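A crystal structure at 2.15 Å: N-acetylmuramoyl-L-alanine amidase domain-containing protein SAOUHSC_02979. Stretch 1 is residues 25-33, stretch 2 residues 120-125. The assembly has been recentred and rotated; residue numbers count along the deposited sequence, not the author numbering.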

# COMPACT_ATOMS: atom_id res chain seq x y z
N ASP A 25 16.33 -15.79 -1.13
CA ASP A 25 16.97 -14.51 -0.75
C ASP A 25 15.96 -13.46 -0.26
O ASP A 25 16.16 -12.86 0.79
CB ASP A 25 17.76 -13.95 -1.94
CG ASP A 25 18.92 -14.86 -2.38
OD1 ASP A 25 19.36 -15.72 -1.57
OD2 ASP A 25 19.40 -14.71 -3.52
N VAL A 26 14.91 -13.23 -1.05
CA VAL A 26 13.84 -12.27 -0.73
C VAL A 26 12.66 -13.03 -0.11
O VAL A 26 12.04 -13.86 -0.77
CB VAL A 26 13.38 -11.53 -2.01
CG1 VAL A 26 12.28 -10.52 -1.69
CG2 VAL A 26 14.56 -10.84 -2.67
N ASN A 27 12.36 -12.73 1.15
CA ASN A 27 11.33 -13.46 1.89
C ASN A 27 10.39 -12.56 2.68
O ASN A 27 10.53 -11.34 2.69
CB ASN A 27 11.99 -14.52 2.80
CG ASN A 27 13.14 -13.96 3.64
OD1 ASN A 27 13.36 -12.75 3.73
ND2 ASN A 27 13.90 -14.87 4.27
N GLN A 28 9.41 -13.17 3.33
CA GLN A 28 8.42 -12.44 4.12
C GLN A 28 8.99 -11.64 5.29
O GLN A 28 8.43 -10.61 5.64
CB GLN A 28 7.37 -13.40 4.66
CG GLN A 28 6.59 -14.10 3.57
CD GLN A 28 5.46 -14.95 4.11
OE1 GLN A 28 5.19 -14.96 5.31
NE2 GLN A 28 4.80 -15.68 3.22
N LYS A 29 10.10 -12.10 5.87
CA LYS A 29 10.68 -11.40 7.01
C LYS A 29 11.35 -10.08 6.65
O LYS A 29 11.62 -9.29 7.55
CB LYS A 29 11.69 -12.28 7.78
CG LYS A 29 13.04 -12.44 7.09
CD LYS A 29 14.09 -13.07 8.01
CE LYS A 29 15.46 -13.06 7.34
NZ LYS A 29 16.55 -13.51 8.25
N ASP A 30 11.66 -9.85 5.37
CA ASP A 30 12.30 -8.59 4.96
C ASP A 30 11.54 -7.84 3.86
O ASP A 30 12.13 -7.05 3.12
CB ASP A 30 13.77 -8.81 4.57
CG ASP A 30 13.94 -9.66 3.31
OD1 ASP A 30 12.97 -9.83 2.53
OD2 ASP A 30 15.08 -10.16 3.11
N THR A 31 10.24 -8.08 3.76
CA THR A 31 9.42 -7.38 2.79
C THR A 31 8.29 -6.68 3.53
O THR A 31 7.59 -7.29 4.33
CB THR A 31 8.88 -8.31 1.68
OG1 THR A 31 8.10 -9.37 2.26
CG2 THR A 31 10.05 -8.89 0.88
N ARG A 32 8.17 -5.39 3.28
CA ARG A 32 7.15 -4.58 3.91
C ARG A 32 5.78 -4.75 3.28
O ARG A 32 5.62 -5.32 2.20
CB ARG A 32 7.50 -3.09 3.81
CG ARG A 32 8.76 -2.65 4.55
CD ARG A 32 8.93 -1.13 4.49
NE ARG A 32 7.84 -0.41 5.17
CZ ARG A 32 7.68 0.92 5.18
NH1 ARG A 32 6.66 1.45 5.84
NH2 ARG A 32 8.53 1.72 4.55
N ALA A 33 4.78 -4.26 4.01
CA ALA A 33 3.43 -4.18 3.54
C ALA A 33 2.99 -2.77 3.91
O ALA A 33 3.27 -2.30 5.01
CB ALA A 33 2.56 -5.23 4.21
N VAL A 120 16.58 -3.39 12.02
CA VAL A 120 16.14 -4.54 11.20
C VAL A 120 16.11 -4.16 9.71
O VAL A 120 15.50 -3.15 9.34
CB VAL A 120 14.75 -5.08 11.66
CG1 VAL A 120 13.65 -4.06 11.43
CG2 VAL A 120 14.42 -6.39 10.94
N PRO A 121 16.77 -4.97 8.86
CA PRO A 121 16.79 -4.67 7.42
C PRO A 121 15.51 -5.07 6.67
O PRO A 121 15.00 -6.18 6.86
CB PRO A 121 17.99 -5.47 6.91
CG PRO A 121 18.08 -6.63 7.84
CD PRO A 121 17.67 -6.09 9.19
N PHE A 122 15.01 -4.17 5.84
CA PHE A 122 13.82 -4.42 5.02
C PHE A 122 13.94 -3.81 3.65
O PHE A 122 14.58 -2.77 3.47
CB PHE A 122 12.55 -3.83 5.65
CG PHE A 122 11.86 -4.75 6.60
CD1 PHE A 122 12.24 -4.83 7.93
CD2 PHE A 122 10.80 -5.54 6.17
CE1 PHE A 122 11.59 -5.68 8.81
CE2 PHE A 122 10.15 -6.39 7.04
CZ PHE A 122 10.54 -6.46 8.36
N ASN A 123 13.33 -4.49 2.68
CA ASN A 123 13.20 -3.96 1.34
C ASN A 123 12.02 -3.00 1.43
O ASN A 123 11.01 -3.31 2.07
CB ASN A 123 12.96 -5.08 0.33
CG ASN A 123 14.16 -5.99 0.20
OD1 ASN A 123 15.28 -5.52 -0.01
ND2 ASN A 123 13.94 -7.28 0.34
N THR A 124 12.17 -1.82 0.85
CA THR A 124 11.15 -0.80 0.97
C THR A 124 10.94 -0.17 -0.41
O THR A 124 11.90 0.07 -1.15
CB THR A 124 11.54 0.21 2.09
OG1 THR A 124 10.44 1.07 2.39
CG2 THR A 124 12.75 1.03 1.72
N LEU A 125 9.68 0.07 -0.75
CA LEU A 125 9.32 0.57 -2.06
C LEU A 125 9.39 2.08 -2.14
O LEU A 125 8.95 2.80 -1.24
CB LEU A 125 7.92 0.09 -2.44
CG LEU A 125 7.74 -1.43 -2.42
CD1 LEU A 125 6.26 -1.79 -2.56
CD2 LEU A 125 8.58 -2.09 -3.49
O HOH W 1 14.82 -8.71 7.78
O HOH W 2 9.22 -4.52 0.53

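Residues 120-125 form part of a longer strand. Residues 25-33 pass alongside it without regular helix or strand of their own. The backbones are joined by a single bridge, Thr 31 with Asn 123, whose CA atoms lie 5.3 Å apart. The contact buries 385 Å², both sides summed.

Val 120 makes no contact with the other stretch. Pro 121 takes part mainly through its carbonyl. Its O lies 3.7 Å from Asp 30 CB. A water links the backbones here: water 1 donates to Pro 121 O at 2.7 Å and to Lys 29 O at 3.3 Å.

Phe 122 has its CA-to-CB bond sideways, yet the end of its side chain comes nearer to the other stretch. The ring packs obliquely against a run of backbone. Phe 122 CZ is 3.1 Å from Lys 29 O. Phe 122 CD2 is 3.3 Å from Asp 30 C and 3.5 Å from Thr 31 N. Phe 122 CD2 is also 3.9 Å from Arg 32 CG, so one ring touches four consecutive residues. The residue is buried, and most of what it meets is main chain.

Asn 123 carries the backbone hydrogen bond of the contact. Its N donates to Asp 30 O at 2.9 Å, and the angle of 174° makes the bond nearly linear. Water 2 accepts from Arg 32 N at 3.1 Å and donates to Asn 123 O at 2.7 Å, and so links the two backbones. The side chain of Asn 123, in the m rotamer, also reaches across. Its ND2 is 3.5 Å from Asp 30 OD1 and 4.2 Å from both Val 26 CG1 and Thr 31 CG2.

Asp 30 is held within its own stretch as well. Its OD1 accepts from Asn 27 N at 3.3 Å, and its N donates to Asn 27 O, also at 3.3 Å. Thr 31 OG1 donates to the same Asn 27 O at 3.2 Å. These bonds close a compact turn, and Asp 30 O at its end faces the strand.

Thr 124 receives the side-chain hydrogen bond. Arg 32 NH2 donates to Thr 124 OG1 at 3.0 Å, with an angle of 153°. The hydroxyl oxygen sits at the edge of the guanidinium, near its plane, where the N-H groups point. On the way, Arg 32 CG passes 3.4 Å from Asn 123 O. Leu 125 lies beyond the contact.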